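Local coordinates for protein beta-agarase (Persicobacter, PDB 6AII) that cleaves agarose as a GH16 family beta-agarase, yielding neoagarobiose, with a catalytic domain that holds a calcium ion, at residues A[60-65]-A[103-108]; A[77-82]-A[310-315]; A[123-128]-A[214-219]; A[129-134]-A[284-289]; A[155-160]-A[301-306]. All coordinates share one frame; numbering follows the deposited sequence.

Contact 1: residues A[60-65]-A[103-108]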
# COMPACT_ATOMS: atom_id res chain seq x y z
N GLY A 60 -2.68 -3.08 16.53
CA GLY A 60 -2.48 -4.45 16.91
C GLY A 60 -1.19 -4.57 17.73
O GLY A 60 -0.78 -3.65 18.43
N PRO A 61 -0.57 -5.72 17.63
CA PRO A 61 0.70 -6.00 18.32
C PRO A 61 1.93 -5.53 17.54
O PRO A 61 3.04 -5.88 17.90
CB PRO A 61 0.71 -7.51 18.52
CG PRO A 61 -0.01 -8.02 17.29
CD PRO A 61 -1.07 -6.98 17.05
N THR A 62 1.67 -4.74 16.51
CA THR A 62 2.74 -4.05 15.79
C THR A 62 3.51 -3.09 16.73
O THR A 62 2.89 -2.31 17.48
CB THR A 62 2.18 -3.23 14.63
OG1 THR A 62 1.27 -4.02 13.83
CG2 THR A 62 3.28 -2.56 13.82
N GLN A 63 4.86 -3.09 16.61
CA GLN A 63 5.70 -2.09 17.21
C GLN A 63 6.66 -1.53 16.16
O GLN A 63 7.71 -2.10 15.91
CB GLN A 63 6.55 -2.65 18.36
CG GLN A 63 5.73 -2.88 19.63
CD GLN A 63 6.53 -3.39 20.80
OE1 GLN A 63 7.54 -4.08 20.67
NE2 GLN A 63 6.05 -3.02 22.00
N TRP A 64 6.22 -0.46 15.51
CA TRP A 64 7.08 0.21 14.51
C TRP A 64 8.31 0.74 15.23
O TRP A 64 8.15 1.31 16.34
CB TRP A 64 6.36 1.34 13.80
CG TRP A 64 5.32 0.88 12.83
CD1 TRP A 64 5.35 -0.23 12.04
CD2 TRP A 64 4.08 1.54 12.58
NE1 TRP A 64 4.21 -0.28 11.29
CE2 TRP A 64 3.41 0.77 11.61
CE3 TRP A 64 3.49 2.71 13.04
CZ2 TRP A 64 2.18 1.13 11.09
CZ3 TRP A 64 2.24 3.04 12.55
CH2 TRP A 64 1.61 2.28 11.59
N ARG A 65 9.47 0.51 14.63
CA ARG A 65 10.72 0.95 15.22
C ARG A 65 11.53 1.56 14.09
O ARG A 65 11.60 0.99 13.02
CB ARG A 65 11.47 -0.22 15.83
CG ARG A 65 10.84 -0.79 17.10
CD ARG A 65 10.83 0.22 18.22
NE ARG A 65 10.23 -0.31 19.46
CZ ARG A 65 8.98 -0.09 19.87
NH1 ARG A 65 8.09 0.55 19.11
NH2 ARG A 65 8.64 -0.52 21.10
N THR A 103 5.47 -7.77 17.42
CA THR A 103 6.41 -7.88 16.29
C THR A 103 6.93 -6.48 16.00
O THR A 103 6.12 -5.56 15.69
CB THR A 103 5.74 -8.55 15.08
OG1 THR A 103 5.09 -9.76 15.46
CG2 THR A 103 6.72 -8.78 13.93
N GLN A 104 8.24 -6.25 16.05
CA GLN A 104 8.82 -5.01 15.70
C GLN A 104 8.85 -4.90 14.18
O GLN A 104 9.15 -5.93 13.55
CB GLN A 104 10.21 -4.84 16.30
CG GLN A 104 10.20 -4.74 17.85
CD GLN A 104 10.02 -6.07 18.52
OE1 GLN A 104 10.72 -7.07 18.23
NE2 GLN A 104 9.00 -6.15 19.43
N MET A 105 8.44 -3.75 13.70
CA MET A 105 8.15 -3.64 12.26
C MET A 105 8.56 -2.28 11.76
O MET A 105 8.92 -1.42 12.53
CB MET A 105 6.66 -3.89 12.02
CG MET A 105 6.29 -5.35 12.16
SD MET A 105 4.51 -5.63 11.93
CE MET A 105 4.46 -7.13 11.00
N GLY A 106 8.52 -2.06 10.45
CA GLY A 106 8.89 -0.77 9.93
C GLY A 106 7.76 -0.06 9.21
O GLY A 106 6.77 -0.68 8.72
N CYS A 107 7.91 1.26 9.12
CA CYS A 107 6.96 2.12 8.49
C CYS A 107 7.72 3.30 7.88
O CYS A 107 8.62 3.83 8.55
CB CYS A 107 5.93 2.59 9.52
SG CYS A 107 4.66 3.65 8.84
N VAL A 108 7.42 3.63 6.62
CA VAL A 108 8.09 4.69 5.93
C VAL A 108 7.08 5.71 5.41
O VAL A 108 6.04 5.30 4.84
CB VAL A 108 8.90 4.08 4.78
CG1 VAL A 108 9.48 5.16 3.91
CG2 VAL A 108 9.98 3.17 5.33
O HOH W 1 9.85 2.33 11.11

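Contact 2: residues A[77-82]-A[310-315]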
# COMPACT_ATOMS: atom_id res chain seq x y z
N ASN A 77 14.46 -2.03 2.80
CA ASN A 77 14.07 -3.19 3.60
C ASN A 77 13.13 -2.70 4.71
O ASN A 77 13.50 -1.81 5.48
CB ASN A 77 15.28 -3.83 4.28
CG ASN A 77 16.33 -4.24 3.29
OD1 ASN A 77 16.01 -5.08 2.47
ND2 ASN A 77 17.55 -3.67 3.41
N ILE A 78 11.95 -3.28 4.78
CA ILE A 78 10.97 -2.98 5.84
C ILE A 78 10.82 -4.29 6.62
O ILE A 78 10.23 -5.26 6.15
CB ILE A 78 9.69 -2.40 5.28
CG1 ILE A 78 9.95 -1.18 4.40
CG2 ILE A 78 8.78 -2.02 6.44
CD1 ILE A 78 8.73 -0.62 3.72
N VAL A 79 11.45 -4.32 7.82
CA VAL A 79 11.76 -5.56 8.50
C VAL A 79 10.78 -5.90 9.62
O VAL A 79 10.44 -5.00 10.37
CB VAL A 79 13.19 -5.52 9.07
CG1 VAL A 79 13.49 -6.75 9.87
CG2 VAL A 79 14.16 -5.27 7.91
N ALA A 80 10.35 -7.14 9.67
CA ALA A 80 9.67 -7.72 10.86
C ALA A 80 10.68 -8.51 11.67
O ALA A 80 11.32 -9.45 11.16
CB ALA A 80 8.46 -8.55 10.48
N SER A 81 10.66 -8.28 12.99
CA SER A 81 11.54 -9.02 13.89
C SER A 81 10.84 -9.14 15.26
O SER A 81 9.75 -8.60 15.44
CB SER A 81 12.86 -8.31 14.01
OG SER A 81 12.72 -6.99 14.50
N ARG A 82 11.43 -9.92 16.13
CA ARG A 82 10.73 -10.22 17.41
C ARG A 82 11.75 -10.30 18.53
O ARG A 82 12.51 -11.28 18.60
CB ARG A 82 9.86 -11.47 17.28
CG ARG A 82 9.10 -11.80 18.56
CD ARG A 82 8.04 -12.83 18.34
NE ARG A 82 6.96 -12.37 17.51
CZ ARG A 82 6.21 -13.14 16.75
NH1 ARG A 82 6.37 -14.46 16.80
NH2 ARG A 82 5.35 -12.58 15.90
N ASP A 310 12.73 -13.88 4.85
CA ASP A 310 11.37 -13.83 4.34
C ASP A 310 10.48 -12.83 5.09
O ASP A 310 9.39 -12.52 4.53
CB ASP A 310 10.74 -15.21 4.37
CG ASP A 310 11.24 -16.18 3.29
OD1 ASP A 310 11.74 -15.70 2.25
OD2 ASP A 310 11.13 -17.39 3.50
N HIS A 311 10.86 -12.39 6.29
CA HIS A 311 10.01 -11.50 7.07
C HIS A 311 10.40 -10.06 6.81
O HIS A 311 10.52 -9.25 7.71
CB HIS A 311 10.09 -11.92 8.55
CG HIS A 311 9.30 -13.16 8.78
ND1 HIS A 311 9.69 -14.41 8.33
CD2 HIS A 311 8.12 -13.33 9.42
CE1 HIS A 311 8.71 -15.26 8.61
NE2 HIS A 311 7.75 -14.63 9.32
N ILE A 312 10.62 -9.72 5.55
CA ILE A 312 11.05 -8.40 5.11
C ILE A 312 10.26 -8.08 3.84
O ILE A 312 10.30 -8.86 2.86
CB ILE A 312 12.56 -8.35 4.77
CG1 ILE A 312 13.41 -8.89 5.93
CG2 ILE A 312 12.96 -6.95 4.34
CD1 ILE A 312 14.89 -8.89 5.63
N MET A 313 9.70 -6.92 3.83
CA MET A 313 9.07 -6.34 2.64
C MET A 313 10.15 -5.50 1.95
O MET A 313 10.71 -4.60 2.58
CB MET A 313 7.89 -5.46 2.96
CG MET A 313 7.20 -4.88 1.73
SD MET A 313 5.87 -3.72 2.26
CE MET A 313 5.33 -3.14 0.66
N LYS A 314 10.45 -5.77 0.68
CA LYS A 314 11.57 -5.11 -0.00
C LYS A 314 11.00 -4.17 -1.07
O LYS A 314 9.99 -4.52 -1.74
CB LYS A 314 12.50 -6.13 -0.67
CG LYS A 314 13.14 -7.05 0.32
CD LYS A 314 14.02 -8.13 -0.30
CE LYS A 314 14.58 -9.03 0.78
NZ LYS A 314 15.29 -10.17 0.16
N VAL A 315 11.62 -3.01 -1.23
CA VAL A 315 11.16 -2.07 -2.23
C VAL A 315 12.36 -1.79 -3.16
O VAL A 315 13.31 -1.11 -2.76
CB VAL A 315 10.62 -0.76 -1.62
CG1 VAL A 315 10.05 0.16 -2.71
CG2 VAL A 315 9.56 -1.03 -0.54

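Contact 3: residues A[123-128]-A[214-219]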
# COMPACT_ATOMS: atom_id res chain seq x y z
N ARG A 123 7.90 -1.03 -7.10
CA ARG A 123 8.29 -2.38 -7.37
C ARG A 123 8.69 -2.99 -6.04
O ARG A 123 9.70 -2.54 -5.45
CB ARG A 123 9.43 -2.46 -8.39
CG ARG A 123 9.78 -3.86 -8.83
CD ARG A 123 10.67 -3.95 -10.05
NE ARG A 123 10.78 -5.33 -10.53
CZ ARG A 123 11.83 -6.14 -10.38
NH1 ARG A 123 11.80 -7.35 -10.94
NH2 ARG A 123 12.91 -5.77 -9.71
N VAL A 124 7.89 -3.94 -5.62
CA VAL A 124 8.03 -4.45 -4.27
C VAL A 124 8.20 -5.96 -4.33
O VAL A 124 7.63 -6.60 -5.21
CB VAL A 124 6.82 -4.08 -3.41
CG1 VAL A 124 6.72 -2.56 -3.24
CG2 VAL A 124 5.54 -4.66 -3.92
N LYS A 125 8.87 -6.50 -3.31
CA LYS A 125 8.82 -7.93 -3.08
C LYS A 125 8.12 -8.14 -1.73
O LYS A 125 8.70 -7.87 -0.68
CB LYS A 125 10.22 -8.52 -3.04
CG LYS A 125 10.33 -9.98 -3.45
CD LYS A 125 9.76 -10.90 -2.50
CE LYS A 125 10.44 -10.94 -1.16
NZ LYS A 125 9.71 -11.94 -0.31
N ILE A 126 6.87 -8.49 -1.85
CA ILE A 126 6.01 -8.75 -0.66
C ILE A 126 6.67 -9.85 0.20
O ILE A 126 7.18 -10.83 -0.33
CB ILE A 126 4.61 -9.05 -1.15
CG1 ILE A 126 3.96 -7.72 -1.58
CG2 ILE A 126 3.78 -9.74 -0.02
CD1 ILE A 126 2.75 -7.80 -2.40
N ALA A 127 6.69 -9.64 1.51
CA ALA A 127 7.27 -10.60 2.44
C ALA A 127 6.55 -11.95 2.34
O ALA A 127 5.33 -12.00 2.29
CB ALA A 127 7.18 -10.09 3.83
N ASP A 128 7.38 -13.02 2.36
CA ASP A 128 6.82 -14.35 2.41
C ASP A 128 6.60 -14.72 3.87
O ASP A 128 7.27 -15.54 4.41
CB ASP A 128 7.72 -15.33 1.68
CG ASP A 128 7.06 -16.68 1.48
OD1 ASP A 128 5.86 -16.81 1.84
OD2 ASP A 128 7.80 -17.55 0.92
N GLY A 214 6.59 -14.39 -3.91
CA GLY A 214 7.82 -15.11 -4.35
C GLY A 214 8.69 -14.40 -5.36
O GLY A 214 9.65 -15.00 -5.85
N GLU A 215 8.32 -13.18 -5.74
CA GLU A 215 8.98 -12.44 -6.80
C GLU A 215 8.64 -10.97 -6.62
O GLU A 215 7.70 -10.65 -5.86
CB GLU A 215 8.49 -12.92 -8.15
CG GLU A 215 7.02 -12.72 -8.40
CD GLU A 215 6.59 -13.29 -9.75
OE1 GLU A 215 6.82 -12.62 -10.75
OE2 GLU A 215 6.03 -14.38 -9.77
N TYR A 216 9.28 -10.09 -7.37
CA TYR A 216 8.88 -8.69 -7.36
C TYR A 216 7.59 -8.49 -8.15
O TYR A 216 7.34 -9.18 -9.16
CB TYR A 216 9.98 -7.81 -7.95
CG TYR A 216 11.11 -7.58 -6.97
CD1 TYR A 216 12.18 -8.44 -6.86
CD2 TYR A 216 11.08 -6.52 -6.08
CE1 TYR A 216 13.21 -8.21 -5.95
CE2 TYR A 216 12.08 -6.31 -5.13
CZ TYR A 216 13.15 -7.16 -5.05
OH TYR A 216 14.11 -6.89 -4.09
N SER A 217 6.75 -7.59 -7.67
CA SER A 217 5.55 -7.11 -8.32
C SER A 217 5.69 -5.60 -8.51
O SER A 217 6.21 -4.93 -7.61
CB SER A 217 4.34 -7.39 -7.47
OG SER A 217 4.25 -8.75 -7.14
N THR A 218 5.10 -5.05 -9.54
CA THR A 218 4.88 -3.63 -9.64
C THR A 218 3.41 -3.30 -9.42
O THR A 218 2.52 -4.01 -9.89
CB THR A 218 5.37 -2.98 -10.95
OG1 THR A 218 4.65 -3.49 -12.07
CG2 THR A 218 6.85 -3.20 -11.11
N ILE A 219 3.11 -2.34 -8.58
CA ILE A 219 1.74 -1.90 -8.35
C ILE A 219 1.74 -0.37 -8.41
O ILE A 219 2.56 0.29 -7.77
CB ILE A 219 1.16 -2.41 -7.00
CG1 ILE A 219 1.51 -3.87 -6.82
CG2 ILE A 219 -0.33 -2.21 -6.99
CD1 ILE A 219 1.62 -4.34 -5.43
O HOH W 2 5.69 -9.12 -4.73

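Contact 4: residues A[129-134]-A[284-289]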
# COMPACT_ATOMS: atom_id res chain seq x y z
N ALA A 129 5.64 -14.03 4.44
CA ALA A 129 5.38 -14.04 5.89
C ALA A 129 3.94 -13.62 6.12
O ALA A 129 3.31 -13.00 5.27
CB ALA A 129 6.34 -13.12 6.60
N VAL A 130 3.39 -13.95 7.28
CA VAL A 130 1.98 -13.68 7.55
C VAL A 130 1.82 -12.30 8.21
O VAL A 130 1.75 -12.21 9.47
CB VAL A 130 1.33 -14.80 8.38
CG1 VAL A 130 -0.17 -14.59 8.50
CG2 VAL A 130 1.57 -16.10 7.64
N PHE A 131 1.82 -11.24 7.38
CA PHE A 131 1.54 -9.90 7.87
C PHE A 131 1.17 -9.01 6.68
O PHE A 131 1.45 -9.40 5.53
CB PHE A 131 2.71 -9.33 8.69
CG PHE A 131 4.09 -9.24 8.12
CD1 PHE A 131 4.39 -8.41 7.05
CD2 PHE A 131 5.12 -10.03 8.64
CE1 PHE A 131 5.68 -8.35 6.52
CE2 PHE A 131 6.41 -9.94 8.15
CZ PHE A 131 6.68 -9.12 7.07
N ALA A 132 0.66 -7.84 6.97
CA ALA A 132 0.23 -6.88 5.94
C ALA A 132 1.43 -6.16 5.35
O ALA A 132 2.35 -5.78 6.07
CB ALA A 132 -0.74 -5.88 6.48
N ASN A 133 1.41 -6.05 4.01
CA ASN A 133 2.41 -5.36 3.22
C ASN A 133 1.63 -4.27 2.46
O ASN A 133 0.84 -4.59 1.59
CB ASN A 133 3.10 -6.30 2.25
CG ASN A 133 3.92 -7.40 2.88
OD1 ASN A 133 5.14 -7.40 2.59
ND2 ASN A 133 3.28 -8.37 3.58
N ASN A 134 1.85 -2.99 2.80
CA ASN A 134 0.95 -1.92 2.37
C ASN A 134 1.72 -0.81 1.62
O ASN A 134 2.80 -0.44 2.00
CB ASN A 134 0.31 -1.25 3.57
CG ASN A 134 -0.60 -2.15 4.38
OD1 ASN A 134 -1.28 -3.04 3.85
ND2 ASN A 134 -0.59 -1.88 5.68
N ILE A 284 4.67 3.46 2.96
CA ILE A 284 4.95 2.02 2.71
C ILE A 284 5.26 1.40 4.07
O ILE A 284 6.11 1.87 4.81
CB ILE A 284 6.11 1.79 1.75
CG1 ILE A 284 5.88 2.60 0.47
CG2 ILE A 284 6.23 0.29 1.51
CD1 ILE A 284 6.85 2.24 -0.63
N ASN A 285 4.51 0.37 4.43
CA ASN A 285 4.71 -0.17 5.75
C ASN A 285 4.26 -1.63 5.81
O ASN A 285 3.55 -2.16 4.92
CB ASN A 285 3.94 0.60 6.84
CG ASN A 285 2.46 0.25 6.89
OD1 ASN A 285 1.69 0.70 6.07
ND2 ASN A 285 2.03 -0.54 7.85
N ILE A 286 4.65 -2.26 6.93
CA ILE A 286 4.15 -3.57 7.27
C ILE A 286 3.46 -3.46 8.65
O ILE A 286 3.75 -2.54 9.41
CB ILE A 286 5.23 -4.66 7.30
CG1 ILE A 286 6.27 -4.43 8.39
CG2 ILE A 286 5.85 -4.77 5.88
CD1 ILE A 286 7.41 -5.46 8.46
N GLU A 287 2.46 -4.28 8.86
CA GLU A 287 1.77 -4.25 10.14
C GLU A 287 1.10 -5.58 10.41
O GLU A 287 0.79 -6.35 9.51
CB GLU A 287 0.77 -3.11 10.15
CG GLU A 287 -0.23 -3.08 9.10
CD GLU A 287 -1.07 -1.77 9.03
OE1 GLU A 287 -0.61 -0.63 9.21
OE2 GLU A 287 -2.28 -1.95 8.91
N ALA A 288 0.80 -5.75 11.69
CA ALA A 288 0.01 -6.89 12.19
C ALA A 288 -1.26 -6.28 12.75
O ALA A 288 -1.20 -5.75 13.87
CB ALA A 288 0.76 -7.68 13.20
N GLN A 289 -2.35 -6.29 12.02
CA GLN A 289 -3.56 -5.64 12.48
C GLN A 289 -4.24 -6.53 13.53
O GLN A 289 -4.10 -7.76 13.53
CB GLN A 289 -4.51 -5.37 11.30
CG GLN A 289 -3.81 -4.52 10.24
CD GLN A 289 -4.17 -4.86 8.80
OE1 GLN A 289 -4.97 -5.75 8.52
NE2 GLN A 289 -3.53 -4.16 7.89
O HOH W 3 -3.66 -3.68 5.19

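Contact 5: residues A[155-160]-A[301-306]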
# COMPACT_ATOMS: atom_id res chain seq x y z
N LEU A 155 1.94 -17.79 3.01
CA LEU A 155 1.06 -18.78 3.61
C LEU A 155 1.58 -19.28 4.97
O LEU A 155 0.84 -19.98 5.64
CB LEU A 155 0.94 -19.96 2.64
CG LEU A 155 0.33 -19.63 1.29
CD1 LEU A 155 0.29 -20.90 0.44
CD2 LEU A 155 -1.07 -19.07 1.43
N GLY A 156 2.82 -19.00 5.31
CA GLY A 156 3.44 -19.40 6.52
C GLY A 156 4.00 -20.82 6.42
O GLY A 156 3.98 -21.47 5.36
N ASP A 157 4.55 -21.25 7.53
CA ASP A 157 5.06 -22.63 7.68
C ASP A 157 3.86 -23.56 7.88
O ASP A 157 2.75 -23.16 8.20
CB ASP A 157 6.01 -22.74 8.88
CG ASP A 157 7.40 -22.13 8.68
OD1 ASP A 157 7.73 -21.68 7.53
OD2 ASP A 157 8.16 -22.09 9.69
N PRO A 158 4.13 -24.89 7.66
CA PRO A 158 3.06 -25.87 7.84
C PRO A 158 2.52 -25.80 9.27
O PRO A 158 3.21 -25.36 10.18
CB PRO A 158 3.77 -27.21 7.58
CG PRO A 158 4.87 -26.88 6.62
CD PRO A 158 5.30 -25.46 6.99
N GLY A 159 1.28 -26.21 9.43
CA GLY A 159 0.70 -26.38 10.76
C GLY A 159 -0.41 -25.40 11.06
O GLY A 159 -1.02 -25.49 12.13
N ARG A 160 -0.69 -24.45 10.14
CA ARG A 160 -1.75 -23.52 10.43
C ARG A 160 -3.09 -24.16 10.12
O ARG A 160 -3.26 -24.76 9.05
CB ARG A 160 -1.56 -22.25 9.58
CG ARG A 160 -0.39 -21.40 10.05
CD ARG A 160 -0.06 -20.24 9.06
NE ARG A 160 0.88 -19.30 9.68
CZ ARG A 160 0.55 -18.38 10.57
NH1 ARG A 160 -0.73 -18.12 10.82
NH2 ARG A 160 1.51 -17.70 11.17
N ASP A 301 6.87 -17.83 16.11
CA ASP A 301 8.30 -17.80 16.35
C ASP A 301 9.06 -18.67 15.36
O ASP A 301 10.13 -18.26 14.88
CB ASP A 301 8.56 -18.30 17.78
CG ASP A 301 8.12 -17.36 18.89
OD1 ASP A 301 7.65 -16.23 18.62
OD2 ASP A 301 8.31 -17.79 20.08
N GLY A 302 8.53 -19.84 15.05
CA GLY A 302 9.19 -20.76 14.10
C GLY A 302 9.40 -20.07 12.77
O GLY A 302 10.47 -20.19 12.17
N GLU A 303 8.36 -19.36 12.32
CA GLU A 303 8.46 -18.64 11.03
C GLU A 303 9.45 -17.48 11.13
O GLU A 303 10.35 -17.34 10.27
CB GLU A 303 7.07 -18.15 10.65
CG GLU A 303 6.12 -19.23 10.17
CD GLU A 303 4.63 -18.89 10.25
OE1 GLU A 303 4.25 -17.77 10.62
OE2 GLU A 303 3.80 -19.77 9.88
N ILE A 304 9.26 -16.58 12.05
CA ILE A 304 10.05 -15.32 12.07
C ILE A 304 11.52 -15.59 12.40
O ILE A 304 12.39 -14.89 11.87
CB ILE A 304 9.41 -14.25 12.97
CG1 ILE A 304 9.93 -12.86 12.64
CG2 ILE A 304 9.54 -14.59 14.48
CD1 ILE A 304 9.03 -11.70 13.12
N TYR A 305 11.80 -16.57 13.27
CA TYR A 305 13.20 -16.90 13.56
C TYR A 305 13.75 -17.93 12.56
O TYR A 305 14.93 -17.90 12.33
CB TYR A 305 13.31 -17.48 14.98
CG TYR A 305 12.89 -16.53 16.07
CD1 TYR A 305 13.26 -15.20 16.06
CD2 TYR A 305 12.07 -16.96 17.10
CE1 TYR A 305 12.86 -14.32 17.05
CE2 TYR A 305 11.64 -16.10 18.10
CZ TYR A 305 12.08 -14.78 18.10
OH TYR A 305 11.69 -13.92 19.09
N GLY A 306 12.95 -18.75 11.95
CA GLY A 306 13.45 -19.73 11.04
C GLY A 306 13.74 -19.17 9.67
O GLY A 306 14.67 -19.64 8.96
O HOH W 4 10.68 -21.53 9.32
O HOH W 5 3.17 -22.20 11.01

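Contact 1: residues A[60-65]-A[103-108]
A parallel strand pair in the mixed sheet of the GH16 beta-sandwich sets Thr-62, Gln-63 and Trp-64 beside Thr-103, Gln-104 and Met-105, an instructive case of a short strand secured by both backbone and ring. Gln-63 carries the pairing through both of its peptide groups: its N donates to Thr-103 O (2.9 Å) and its O accepts from Met-105 N. Further bonds from Thr-103 N to Pro-61 O and from Arg-65 N to Met-105 O extend the pairing either way. The two glutamine side chains run alongside each other in the same direction, and Gln-104 NE2 gives a bond of 2.8 Å to Gln-63 OE1 although the amide planes are turned 56° apart. Beyond the pairing, Cys-107 covers one face of the Trp-64 indole. Cys-107 CB stands 3.6 Å from the centroid of the five-membered ring of Trp-64, a CH-pi contact, and Cys-107 SG, anti to the backbone N (chi1 -179°), lies 4.1 Å from that of its six-membered ring. Thr-62 CG2 rests near the rim of the opposite face, while Trp-64 NE1 bonds to Ile-286 O. An alanine in place of Trp-64 would probably open a gap between Cys-107 and Thr-62 and deprive Ile-286 O of its indole donor. Cysteine sulfur over an aromatic face is the motif, built here into a parallel pair of a largely antiparallel sandwich.

Contact 2: residues A[77-82]-A[310-315]
Val-79 and Ile-312 meet because of their first torsions: Val-79 CG2 stands beside its backbone N (CG1 anti to that N, chi1 176°), and Ile-312 CG2 is anti to its own N (chi1 -53° for CG1). The two branched side chains thus lie side by side, pointing the same way, with Val-79 CG2 4.1 Å from Ile-312 CG2. The same Ile-312 CG2 also reaches diagonally across the pair to Asn-77 CB (3.9 Å). Asn-77 also brings OD1 near the aliphatic Lys-314 CG, while its ND2 bonds to Ser-72 and Ser-70; the Lys-314 ammonium pairs with Glu-309.

The other face of this antiparallel pair belongs to Ile-78 and Met-313, whose CB atoms are 4.2 Å apart. Met-313 then runs on extended, away from Ile-78, to pack on Ile-284, Ile-286 and Val-135 of the facing sheet. Ile-78 CD1 makes a wider contact with Val-315 CG2, at 4.4 Å.

Ile-78 and Met-313 form the hydrogen-bonded pair, Ile-78 N to Met-313 O at 2.8 Å and Met-313 N to Ile-78 O at 2.9 Å. Past the strand end, Ala-80 N donates to His-311 O (2.9 Å), and His-311 CB lies against Ala-80 O. The example separates two kinds of chemistry cleanly: across the pair the hydrogen bonds come from the backbone, which sets the register, whereas the side chains add apolar packing and send their polar ends to partners outside it.

Contact 3: residues A[123-128]-A[214-219]
Glu-215 brings its carbonyl O to within 3.6 Å of Lys-125 CG, where the chain enters an antiparallel strand pair in one sheet of the GH16 beta-sandwich. A water bridges the segments here, donating to Glu-215 O, accepting from Ile-126 N and bonded to Ser-217 OG. Tyr-216 follows, its ring held between two side chains. Lys-125 CB makes a CH-pi contact over one face, 3.7 Å from the Tyr-216 ring centroid, and Arg-123 NH2 lies over the opposite face, displaced toward the rim. The guanidinium plane is only 16° from the ring plane but displaced toward CB, so that Tyr-216 CB lies over its centre, 3.5 Å from Arg-123 CZ. A second-shell role is visible in this stack, since Arg-123 NH2 also forms a salt bridge with Asp-316, one of the calcium ligands. Ser-217 pairs with Val-124 through both backbone bonds, Val-124 N to Ser-217 O and Ser-217 N to Val-124 O, each 2.8 Å. Thr-218 places CG2 against the extended Arg-123 side chain, 3.8 Å from Arg-123 CG. Ile-219 brings the end of its side chain back toward the first strand, with Ile-219 CD1 4.2 Å from Val-124 CG2.

Contact 4: residues A[129-134]-A[284-289]
Glu-287 faces Ala-132 and Asn-134 across an antiparallel pair, and its side chain can be traced atom by atom as a worked example of a polar group fixed on a sheet face. Glu-287 CB stands on the face shared with Ala-132 and Asn-134, with Thr-62 OG1 3.8 Å away from it. Glu-287 CG takes the crowded position between the backbone N and the carbonyl carbon (chi1 56°), which brings it 3.9 Å from Ala-132 CB and close to Asn-134 ND2. Asn-134 ND2 stands over the face of the carboxylate, 3.4 Å from Glu-287 CD, its amide plane nearly at a right angle to the carboxylate. At the tip the oxygens part: Glu-287 OE1 accepts from Asn-285 ND2 (3.0 Å) on its anti side, somewhat out of plane, and Glu-287 OE2 offers its anti lone pair to Gln-289 NE2 at 2.7 Å. An alanine at Glu-287 would probably leave the amides of Asn-285 and Gln-289 without their carboxylate acceptor, and Gln-289 above all freer to turn.

Gln-289 NE2 is also joined to Asn-134 OD1 through a water, and Asn-134 ND2 makes a weak bond to Asn-285 OD1. Backbone bonds pair Ala-132 with Glu-287 and Asn-134 with Asn-285, the shortest being Asn-134 N to Asn-285 O at 2.8 Å. On the reverse face Phe-131 CE1 meets Ile-286 CG2 at 3.6 Å. On this side Phe-131 packs on Ala-80, and Ile-286 on Met-313 of strand 312-325 in the facing sheet. Strand 280-287 itself runs between strands 97-110 and 132-139, and Gln-289 sits at the N-cap position of helix 290-294.

Contact 5: residues A[155-160]-A[301-306]
Arg-160 and Glu-303 reach toward each other tip to tip, showing how one carboxylate can concentrate most of the bonding between a loop and a helix. In the tight part the guanidinium grips side-on with two nitrogens: Arg-160 NE donates to Glu-303 OE2 (3.0 Å) and Arg-160 NH2 to Glu-303 OE1 (2.8 Å). Both oxygens use their syn lone pairs, and the two flat groups are only 24° from coplanar. Glu-303 OE2 takes a further bond from Asp-157 N (2.9 Å), which comes in above the carboxylate plane, while OE1 also accepts from Thr-300 N. Gly-156 CA passes 3.4 Å from Glu-303 OE2, and a CB on this residue would run into that oxygen. So many donors would be expected to stabilise the ionised form of Glu-303.

The looser side lies around Asp-157. The Asp-157 and Glu-303 side chains slide past each other in opposite directions, Asp-157 CG being 3.5 Å from Glu-303 CG, and the like-charged Asp-157 OD2 and Glu-303 OE2 stay 4.9 Å apart. Asp-157 OD1 pairs with Arg-307, and a water donates to both Asp-157 OD2 (2.6 Å) and Gly-302 O, linking two acceptors. This surface contact joins the loop after strand 144-151 to helix 301-306. Arg-160 lies beside Val-130, in the segment that leads into strand 132-139, and Glu-303 packs on His-311, in the approach to strand 312-325.

How the contacts relate
Four of the five contacts lie in the two sheets of the sandwich, and contact 5 sits outside them at the surface. Contacts 1 and 4 share the mixed sheet, where strands 97-110 and 280-287 are neighbours; the centres of the two contacts are about 9 Å apart. Contacts 2 and 3 share the antiparallel sheet through strands 312-325 and 118-125, about 12 Å apart by centres. Contact 2 packs directly on contact 4, joining the sheets, and contact 5 ties a surface loop to the helix preceding strand 312-325. Along the chain, contact 1 closes before contacts 3, 4 and 5 open, but crosses contact 2, which spans all three. Residues distant in sequence are thus drawn into one compact catalytic domain.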